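Long-range contacts in uracil-DNA glycosylase (Epstein-Barr virus, PDB 6LYJ), which belongs to the uracil-DNA glycosylase superfamily and has an alpha/beta fold in which helices flank a central parallel beta sheet: residues Tyr119-Arg124 with Leu231-Phe236; Ala184-Leu189 with Asn241-Lys246; Leu207-Gln212 with Val237-Phe242. All blocks are in the same frame, centred on the assembly; numbering follows the deposited sequence.

Interaction 1: Tyr119-Arg124 with Leu231-Phe236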
loop_
_atom_site.group_PDB
_atom_site.type_symbol
_atom_site.label_atom_id
_atom_site.label_comp_id
_atom_site.label_asym_id
_atom_site.label_seq_id
_atom_site.Cartn_x
_atom_site.Cartn_y
_atom_site.Cartn_z
ATOM N N TYR A 119 8.386 4.519 8.195
ATOM C CA TYR A 119 9.651 4.918 8.804
ATOM C C TYR A 119 9.427 5.869 9.973
ATOM O O TYR A 119 10.127 5.793 10.988
ATOM C CB TYR A 119 10.555 5.584 7.764
ATOM C CG TYR A 119 11.121 4.665 6.707
ATOM C CD1 TYR A 119 11.039 3.285 6.832
ATOM C CD2 TYR A 119 11.762 5.185 5.590
ATOM C CE1 TYR A 119 11.552 2.452 5.857
ATOM C CE2 TYR A 119 12.293 4.362 4.619
ATOM C CZ TYR A 119 12.189 2.998 4.758
ATOM O OH TYR A 119 12.729 2.181 3.794
ATOM N N ALA A 120 8.474 6.797 9.831
ATOM C CA ALA A 120 8.208 7.760 10.898
ATOM C C ALA A 120 7.707 7.064 12.157
ATOM O O ALA A 120 8.096 7.420 13.275
ATOM C CB ALA A 120 7.196 8.808 10.425
ATOM N N GLU A 121 6.838 6.066 11.993
ATOM C CA GLU A 121 6.361 5.325 13.159
ATOM C C GLU A 121 7.471 4.477 13.771
ATOM O O GLU A 121 7.574 4.369 15.001
ATOM C CB GLU A 121 5.161 4.459 12.777
ATOM C CG GLU A 121 4.801 3.386 13.803
ATOM C CD GLU A 121 4.441 3.939 15.174
ATOM O OE1 GLU A 121 4.092 5.136 15.291
ATOM O OE2 GLU A 121 4.504 3.159 16.149
ATOM N N LEU A 122 8.331 3.896 12.932
ATOM C CA LEU A 122 9.480 3.162 13.452
ATOM C C LEU A 122 10.388 4.080 14.262
ATOM O O LEU A 122 10.892 3.697 15.325
ATOM C CB LEU A 122 10.249 2.520 12.300
ATOM C CG LEU A 122 9.717 1.190 11.766
ATOM C CD1 LEU A 122 10.211 0.984 10.350
ATOM C CD2 LEU A 122 10.133 0.029 12.648
ATOM N N HIS A 123 10.614 5.296 13.762
ATOM C CA HIS A 123 11.494 6.244 14.435
ATOM C C HIS A 123 10.885 6.736 15.742
ATOM O O HIS A 123 11.600 6.928 16.735
ATOM C CB HIS A 123 11.792 7.414 13.498
ATOM C CG HIS A 123 12.769 8.401 14.051
ATOM N ND1 HIS A 123 12.689 9.752 13.788
ATOM C CD2 HIS A 123 13.849 8.237 14.851
ATOM C CE1 HIS A 123 13.677 10.378 14.405
ATOM N NE2 HIS A 123 14.395 9.480 15.056
ATOM N N ARG A 124 9.567 6.959 15.761
ATOM C CA ARG A 124 8.892 7.317 17.006
ATOM C C ARG A 124 9.004 6.201 18.038
ATOM O O ARG A 124 9.295 6.453 19.214
ATOM C CB ARG A 124 7.422 7.647 16.736
ATOM C CG ARG A 124 6.633 8.047 17.983
ATOM C CD ARG A 124 5.135 7.789 17.816
ATOM N NE ARG A 124 4.817 6.364 17.796
ATOM C CZ ARG A 124 4.763 5.590 18.876
ATOM N NH1 ARG A 124 5.003 6.100 20.076
ATOM N NH2 ARG A 124 4.466 4.302 18.759
ATOM N N LEU A 231 0.406 6.471 12.842
ATOM C CA LEU A 231 1.438 7.054 13.690
ATOM C C LEU A 231 1.018 6.937 15.147
ATOM O O LEU A 231 -0.022 7.469 15.547
ATOM C CB LEU A 231 1.677 8.514 13.311
ATOM C CG LEU A 231 2.812 9.206 14.069
ATOM C CD1 LEU A 231 4.162 8.634 13.660
ATOM C CD2 LEU A 231 2.773 10.708 13.842
ATOM N N GLY A 232 1.819 6.231 15.940
ATOM C CA GLY A 232 1.443 5.915 17.299
ATOM C C GLY A 232 0.871 4.528 17.498
ATOM O O GLY A 232 0.537 4.178 18.636
ATOM N N ASN A 233 0.733 3.727 16.438
ATOM C CA ASN A 233 0.110 2.421 16.615
ATOM C C ASN A 233 1.012 1.439 17.355
ATOM O O ASN A 233 0.511 0.431 17.866
ATOM C CB ASN A 233 -0.340 1.841 15.263
ATOM C CG ASN A 233 0.817 1.495 14.330
ATOM O OD1 ASN A 233 1.979 1.438 14.726
ATOM N ND2 ASN A 233 0.485 1.241 13.075
ATOM N N ASN A 234 2.320 1.705 17.419
ATOM C CA ASN A 234 3.268 0.920 18.210
ATOM C C ASN A 234 3.399 -0.515 17.704
ATOM O O ASN A 234 3.847 -1.395 18.445
ATOM C CB ASN A 234 2.877 0.928 19.697
ATOM C CG ASN A 234 4.078 0.925 20.623
ATOM O OD1 ASN A 234 5.109 1.525 20.325
ATOM N ND2 ASN A 234 3.945 0.249 21.759
ATOM N N HIS A 235 3.062 -0.762 16.432
ATOM C CA HIS A 235 2.941 -2.136 15.949
ATOM C C HIS A 235 4.279 -2.870 15.926
ATOM O O HIS A 235 4.317 -4.085 16.153
ATOM C CB HIS A 235 2.327 -2.143 14.548
ATOM C CG HIS A 235 0.835 -2.005 14.529
ATOM N ND1 HIS A 235 0.094 -2.129 13.374
ATOM C CD2 HIS A 235 -0.052 -1.748 15.520
ATOM C CE1 HIS A 235 -1.186 -1.961 13.654
ATOM N NE2 HIS A 235 -1.302 -1.725 14.948
ATOM N N PHE A 236 5.381 -2.174 15.650
ATOM C CA PHE A 236 6.665 -2.860 15.553
ATOM C C PHE A 236 7.207 -3.235 16.932
ATOM O O PHE A 236 7.781 -4.324 17.109
ATOM C CB PHE A 236 7.653 -1.982 14.784
ATOM C CG PHE A 236 7.199 -1.664 13.388
ATOM C CD1 PHE A 236 7.412 -2.561 12.354
ATOM C CD2 PHE A 236 6.530 -0.481 13.116
ATOM C CE1 PHE A 236 6.983 -2.276 11.072
ATOM C CE2 PHE A 236 6.096 -0.189 11.835
ATOM C CZ PHE A 236 6.322 -1.087 10.813
HETATM O O HOH W 1 5.933 0.635 16.271
HETATM O O HOH W 2 4.586 4.124 22.583
#
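Glu121 OE1 is gripped from opposite faces of its carboxylate. Gly232 N donates to it from above the plane, a short bond of 2.6 Å that is nearly straight at 167°, and Arg124 NE, from the next turn of the same helix, reaches it on the syn side at 2.9 Å. OE2 also has two protein donors: Asn234 N comes from above the plane at 2.9 Å, and Arg124 NH2 takes the syn lone pair, closing a side-on salt bridge with one nitrogen on each oxygen. A water that donates to OE2 accepts from Phe236 N. The Arg124 guanidinium lays one face on Gly232, Arg124 NE lying 3.4 Å from Gly232 CA, and Arg124 NH2 makes a longer bond of 3.3 Å to Asn234 OD1. Asn233 OD1 accepts from His235 N, an Asx turn leading into helix 235-245. Beyond the polar cluster, Leu122 CD2 sits over the Phe236 ring in a CH-pi contact, 3.7 Å from the centroid; Trp253 meets the same ring edge-to-face. The buried carboxylate thus ties the backbone of 232-234 to helix 113-125, and its charge is probably largely balanced by Arg124 and the surrounding N-H groups.

Interaction 2: Ala184-Leu189 with Asn241-Lys246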
loop_
_atom_site.group_PDB
_atom_site.type_symbol
_atom_site.label_atom_id
_atom_site.label_comp_id
_atom_site.label_asym_id
_atom_site.label_seq_id
_atom_site.Cartn_x
_atom_site.Cartn_y
_atom_site.Cartn_z
ATOM N N ALA A 184 3.255 -19.322 15.782
ATOM C CA ALA A 184 3.106 -17.985 16.346
ATOM C C ALA A 184 3.611 -16.973 15.332
ATOM O O ALA A 184 4.767 -17.050 14.902
ATOM C CB ALA A 184 3.876 -17.855 17.663
ATOM N N CYS A 185 2.761 -16.010 14.983
ATOM C CA CYS A 185 3.077 -15.052 13.937
ATOM C C CYS A 185 2.352 -13.746 14.228
ATOM O O CYS A 185 1.294 -13.741 14.860
ATOM C CB CYS A 185 2.686 -15.602 12.561
ATOM S SG CYS A 185 3.270 -14.632 11.163
ATOM N N VAL A 186 2.943 -12.634 13.778
ATOM C CA VAL A 186 2.323 -11.313 13.857
ATOM C C VAL A 186 1.793 -10.933 12.481
ATOM O O VAL A 186 2.464 -11.149 11.463
ATOM C CB VAL A 186 3.317 -10.251 14.372
ATOM C CG1 VAL A 186 2.643 -8.883 14.465
ATOM C CG2 VAL A 186 3.901 -10.659 15.719
ATOM N N PHE A 187 0.582 -10.378 12.447
ATOM C CA PHE A 187 -0.050 -9.893 11.223
ATOM C C PHE A 187 -0.389 -8.419 11.399
ATOM O O PHE A 187 -1.124 -8.056 12.324
ATOM C CB PHE A 187 -1.316 -10.692 10.890
ATOM C CG PHE A 187 -1.060 -12.144 10.580
ATOM C CD1 PHE A 187 -0.811 -13.054 11.597
ATOM C CD2 PHE A 187 -1.067 -12.596 9.271
ATOM C CE1 PHE A 187 -0.574 -14.390 11.313
ATOM C CE2 PHE A 187 -0.830 -13.928 8.979
ATOM C CZ PHE A 187 -0.585 -14.825 10.002
ATOM N N MET A 188 0.154 -7.569 10.526
ATOM C CA MET A 188 -0.066 -6.126 10.584
ATOM C C MET A 188 -0.997 -5.734 9.439
ATOM O O MET A 188 -0.607 -5.790 8.268
ATOM C CB MET A 188 1.254 -5.360 10.505
ATOM C CG MET A 188 2.267 -5.702 11.599
ATOM S SD MET A 188 3.769 -4.717 11.434
ATOM C CE MET A 188 4.744 -5.289 12.826
ATOM N N LEU A 189 -2.217 -5.330 9.784
ATOM C CA LEU A 189 -3.260 -4.986 8.821
ATOM C C LEU A 189 -3.557 -3.493 8.928
ATOM O O LEU A 189 -4.173 -3.049 9.902
ATOM C CB LEU A 189 -4.515 -5.822 9.077
ATOM C CG LEU A 189 -4.257 -7.324 9.261
ATOM C CD1 LEU A 189 -5.542 -8.100 9.516
ATOM C CD2 LEU A 189 -3.542 -7.878 8.046
ATOM N N ASN A 241 7.656 -7.561 21.049
ATOM C CA ASN A 241 7.253 -8.077 22.358
ATOM C C ASN A 241 6.607 -9.449 22.226
ATOM O O ASN A 241 6.897 -10.365 23.007
ATOM C CB ASN A 241 6.297 -7.108 23.055
ATOM C CG ASN A 241 6.967 -5.810 23.455
ATOM O OD1 ASN A 241 8.195 -5.711 23.479
ATOM N ND2 ASN A 241 6.161 -4.810 23.797
ATOM N N PHE A 242 5.726 -9.605 21.235
ATOM C CA PHE A 242 5.089 -10.896 21.007
ATOM C C PHE A 242 6.129 -11.958 20.686
ATOM O O PHE A 242 6.130 -13.044 21.279
ATOM C CB PHE A 242 4.061 -10.773 19.881
ATOM C CG PHE A 242 3.393 -12.067 19.514
ATOM C CD1 PHE A 242 2.306 -12.531 20.242
ATOM C CD2 PHE A 242 3.827 -12.807 18.422
ATOM C CE1 PHE A 242 1.677 -13.719 19.900
ATOM C CE2 PHE A 242 3.200 -13.992 18.074
ATOM C CZ PHE A 242 2.123 -14.448 18.814
ATOM N N LEU A 243 7.049 -11.643 19.769
ATOM C CA LEU A 243 8.060 -12.621 19.377
ATOM C C LEU A 243 8.909 -13.032 20.576
ATOM O O LEU A 243 9.231 -14.214 20.741
ATOM C CB LEU A 243 8.933 -12.061 18.252
ATOM C CG LEU A 243 8.218 -11.767 16.925
ATOM C CD1 LEU A 243 9.182 -11.187 15.891
ATOM C CD2 LEU A 243 7.542 -13.024 16.388
ATOM N N ARG A 244 9.275 -12.069 21.425
ATOM C CA ARG A 244 10.053 -12.393 22.615
ATOM C C ARG A 244 9.260 -13.298 23.550
ATOM O O ARG A 244 9.796 -14.272 24.092
ATOM C CB ARG A 244 10.470 -11.121 23.352
ATOM C CG ARG A 244 11.331 -11.405 24.581
ATOM C CD ARG A 244 11.911 -10.144 25.216
ATOM N NE ARG A 244 10.887 -9.152 25.535
ATOM C CZ ARG A 244 10.640 -8.061 24.822
ATOM N NH1 ARG A 244 9.695 -7.216 25.211
ATOM N NH2 ARG A 244 11.339 -7.813 23.723
ATOM N N GLU A 245 7.974 -12.990 23.742
ATOM C CA GLU A 245 7.120 -13.811 24.597
ATOM C C GLU A 245 7.023 -15.248 24.088
ATOM O O GLU A 245 6.952 -16.191 24.886
ATOM C CB GLU A 245 5.734 -13.174 24.698
ATOM C CG GLU A 245 4.680 -14.027 25.381
ATOM C CD GLU A 245 3.276 -13.494 25.162
ATOM O OE1 GLU A 245 2.347 -14.314 25.013
ATOM O OE2 GLU A 245 3.106 -12.256 25.125
ATOM N N LYS A 246 7.020 -15.439 22.772
ATOM C CA LYS A 246 6.896 -16.773 22.199
ATOM C C LYS A 246 8.244 -17.462 22.009
ATOM O O LYS A 246 8.293 -18.553 21.430
ATOM C CB LYS A 246 6.155 -16.705 20.861
ATOM C CG LYS A 246 4.717 -16.219 20.967
ATOM C CD LYS A 246 3.869 -17.183 21.776
ATOM C CE LYS A 246 2.399 -16.787 21.742
ATOM N NZ LYS A 246 1.542 -17.796 22.429
#
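The chain entering strand 186-190 and the last turns of helix 235-245 run past each other in opposite senses: Ala184 pairs with Lys246 (CA to CA 7.1 Å) and Val186 with Phe242 (CA to CA 7.7 Å). Ala184 and Cys185 are extended before the strand begins, while Lys246 is the residue at which the helical backbone ends. Phe242 carries much of the contact. Its CB points toward the strand and CG lies anti to the backbone N (chi1 177°), with the ring beyond it. Val186 CG2 approaches Phe242 CD2 obliquely to 3.5 Å, the two side chains alongside and pointing opposite ways. Farther out, Cys185 N lies at the ring edge, 3.7 Å from Phe242 CE2. Ala184 CB comes in obliquely, 3.9 Å from Phe242 CE2, and touches Lys246 CG at 3.8 Å. That same CG lies above one face of the Phe242 ring, toward the rim, so the aliphatic part of the lysine chain packs against both. Leu243 adds a looser touch, its CD2 4.4 Å from Val186 CG2. No hydrogen bond crosses; the backbone here is committed to the sheet, where Val186 bonds to Lys84 and Val86, and Cys185 and Phe187 bond to Leu207. Strand 186-190 lies between strands 85-89 and 207-211, with the C-terminal part of helix 235-245 packed over its beginning.

Interaction 3: Leu207-Gln212 with Val237-Phe242; sequences LVLTSQ and VLANNF
The Phe242 ring takes Leu207 CB over one face, 3.9 Å from the centroid and only 17° off the ring normal, a CH-pi contact on the face opposite the one that Lys246 covers. The methylene sits toward the rim, on the side of CD1. At the far end of the ring, Phe242 CZ comes within 4.0 Å of Leu207 N. Leu207 CG is anti to the backbone N (chi1 177°), and from it Leu207 CD2 touches Phe242 CB at 3.7 Å. Leu207 CD2 also lies 3.8 Å from Leu238 O, a carbonyl that accepts the helical bond from Phe242 N. Thus one leucine spans a full helical turn, from Leu238 to Phe242.

Two residues on along the strand, Leu209 points the same way and divides its methyls between two helix residues. Leu209 CD2 meets Leu238 CD1 at 4.0 Å, the two leucines crossing obliquely; Leu209 CD1 lies 4.4 Å from Ala239 CB. Ala239 also meets Met188 of the adjoining strand, so the helix rests on both strands here. The segment 237-242 of helix 235-245 runs nearly antiparallel (175°) to strand 207-211, with their axes 9.9 Å apart at closest approach. This is the helix-on-sheet layer of an alpha/beta fold, with Leu207 and Leu209 on the face of the outermost strand that the helix covers.

No hydrogen bond joins the two segments. The strand backbone bonds to strand 186-190, and within the helix Val237 O and Leu238 O accept from Asn241 N and Phe242 N; methyl, methylene and ring contacts hold the pair together. Such a contact depends on the fit of shapes rather than on directed bonds.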
loop_
_atom_site.group_PDB
_atom_site.type_symbol
_atom_site.label_atom_id
_atom_site.label_comp_id
_atom_site.label_asym_id
_atom_site.label_seq_id
_atom_site.Cartn_x
_atom_site.Cartn_y
_atom_site.Cartn_z
ATOM N N LEU A 207 -0.934 -12.763 16.852
ATOM C CA LEU A 207 -1.178 -11.371 17.199
ATOM C C LEU A 207 -1.607 -10.635 15.936
ATOM O O LEU A 207 -0.841 -10.550 14.970
ATOM C CB LEU A 207 0.071 -10.733 17.799
ATOM C CG LEU A 207 -0.039 -9.251 18.148
ATOM C CD1 LEU A 207 -1.175 -9.038 19.138
ATOM C CD2 LEU A 207 1.276 -8.726 18.707
ATOM N N VAL A 208 -2.824 -10.110 15.939
ATOM C CA VAL A 208 -3.345 -9.364 14.802
ATOM C C VAL A 208 -3.369 -7.894 15.192
ATOM O O VAL A 208 -4.147 -7.481 16.061
ATOM C CB VAL A 208 -4.734 -9.864 14.385
ATOM C CG1 VAL A 208 -5.257 -9.060 13.201
ATOM C CG2 VAL A 208 -4.671 -11.351 14.057
ATOM N N LEU A 209 -2.500 -7.108 14.565
ATOM C CA LEU A 209 -2.386 -5.680 14.825
ATOM C C LEU A 209 -3.071 -4.910 13.705
ATOM O O LEU A 209 -2.787 -5.138 12.524
ATOM C CB LEU A 209 -0.917 -5.264 14.936
ATOM C CG LEU A 209 -0.083 -5.996 15.992
ATOM C CD1 LEU A 209 1.395 -5.669 15.841
ATOM C CD2 LEU A 209 -0.569 -5.625 17.387
ATOM N N THR A 210 -3.971 -4.004 14.076
ATOM C CA THR A 210 -4.718 -3.218 13.108
ATOM C C THR A 210 -4.575 -1.739 13.424
ATOM O O THR A 210 -4.390 -1.346 14.581
ATOM C CB THR A 210 -6.209 -3.588 13.094
ATOM O OG1 THR A 210 -6.795 -3.238 14.352
ATOM C CG2 THR A 210 -6.397 -5.079 12.849
ATOM N N SER A 211 -4.664 -0.923 12.380
ATOM C CA SER A 211 -4.681 0.529 12.513
ATOM C C SER A 211 -5.115 1.110 11.174
ATOM O O SER A 211 -5.320 0.385 10.194
ATOM C CB SER A 211 -3.317 1.080 12.937
ATOM O OG SER A 211 -2.413 1.102 11.847
ATOM N N GLN A 212 -5.245 2.433 11.141
ATOM C CA GLN A 212 -5.438 3.119 9.876
ATOM C C GLN A 212 -4.209 2.953 8.987
ATOM O O GLN A 212 -3.121 2.590 9.441
ATOM C CB GLN A 212 -5.725 4.600 10.103
ATOM C CG GLN A 212 -7.135 4.874 10.577
ATOM C CD GLN A 212 -7.433 6.351 10.656
ATOM O OE1 GLN A 212 -6.540 7.163 10.890
ATOM N NE2 GLN A 212 -8.692 6.711 10.450
ATOM N N VAL A 237 6.938 -2.393 17.930
ATOM C CA VAL A 237 7.271 -2.733 19.308
ATOM C C VAL A 237 6.411 -3.897 19.785
ATOM O O VAL A 237 6.917 -4.856 20.377
ATOM C CB VAL A 237 7.114 -1.501 20.216
ATOM C CG1 VAL A 237 7.297 -1.884 21.682
ATOM C CG2 VAL A 237 8.096 -0.409 19.809
ATOM N N LEU A 238 5.092 -3.805 19.583
ATOM C CA LEU A 238 4.208 -4.883 20.014
ATOM C C LEU A 238 4.585 -6.195 19.338
ATOM O O LEU A 238 4.537 -7.265 19.959
ATOM C CB LEU A 238 2.753 -4.517 19.721
ATOM C CG LEU A 238 2.209 -3.318 20.501
ATOM C CD1 LEU A 238 0.837 -2.914 19.973
ATOM C CD2 LEU A 238 2.156 -3.622 21.995
ATOM N N ALA A 239 4.967 -6.128 18.061
ATOM C CA ALA A 239 5.374 -7.320 17.330
ATOM C C ALA A 239 6.596 -7.962 17.972
ATOM O O ALA A 239 6.619 -9.178 18.212
ATOM C CB ALA A 239 5.650 -6.971 15.869
ATOM N N ASN A 240 7.633 -7.159 18.259
ATOM C CA ASN A 240 8.816 -7.748 18.885
ATOM C C ASN A 240 8.527 -8.245 20.300
ATOM O O ASN A 240 9.100 -9.258 20.721
ATOM C CB ASN A 240 9.975 -6.753 18.894
ATOM C CG ASN A 240 10.825 -6.839 17.637
ATOM O OD1 ASN A 240 10.776 -7.834 16.913
ATOM N ND2 ASN A 240 11.618 -5.804 17.381
ATOM N N ASN A 241 7.656 -7.561 21.049
ATOM C CA ASN A 241 7.253 -8.077 22.358
ATOM C C ASN A 241 6.607 -9.449 22.226
ATOM O O ASN A 241 6.897 -10.365 23.007
ATOM C CB ASN A 241 6.297 -7.108 23.055
ATOM C CG ASN A 241 6.967 -5.810 23.455
ATOM O OD1 ASN A 241 8.195 -5.711 23.479
ATOM N ND2 ASN A 241 6.161 -4.810 23.797
ATOM N N PHE A 242 5.726 -9.605 21.235
ATOM C CA PHE A 242 5.089 -10.896 21.007
ATOM C C PHE A 242 6.129 -11.958 20.686
ATOM O O PHE A 242 6.130 -13.044 21.279
ATOM C CB PHE A 242 4.061 -10.773 19.881
ATOM C CG PHE A 242 3.393 -12.067 19.514
ATOM C CD1 PHE A 242 2.306 -12.531 20.242
ATOM C CD2 PHE A 242 3.827 -12.807 18.422
ATOM C CE1 PHE A 242 1.677 -13.719 19.900
ATOM C CE2 PHE A 242 3.200 -13.992 18.074
ATOM C CZ PHE A 242 2.123 -14.448 18.814
#

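Overall arrangement
All three interactions use helix 235-245, taken in turn from its N-terminal end (interaction 1) through its middle (interaction 3) to its C-terminal end (interaction 2). All three are partly buried. Interactions 2 and 3, with centres 7 Å apart, share Phe242, reach neighbouring strands of one parallel sheet and are apolar. Interaction 1 joins the helix start and the loop before it to helix 113-125, and is mainly polar, relying on a buried carboxylate, a salt bridge and backbone N-H groups, with exposed Arg124 and Leu231 at its margin. Asn233 of interaction 1 bonds to Ser211 of interaction 3, while Met188 CE packs against Phe236 and Ala239, linking the polar end to the apolar layer.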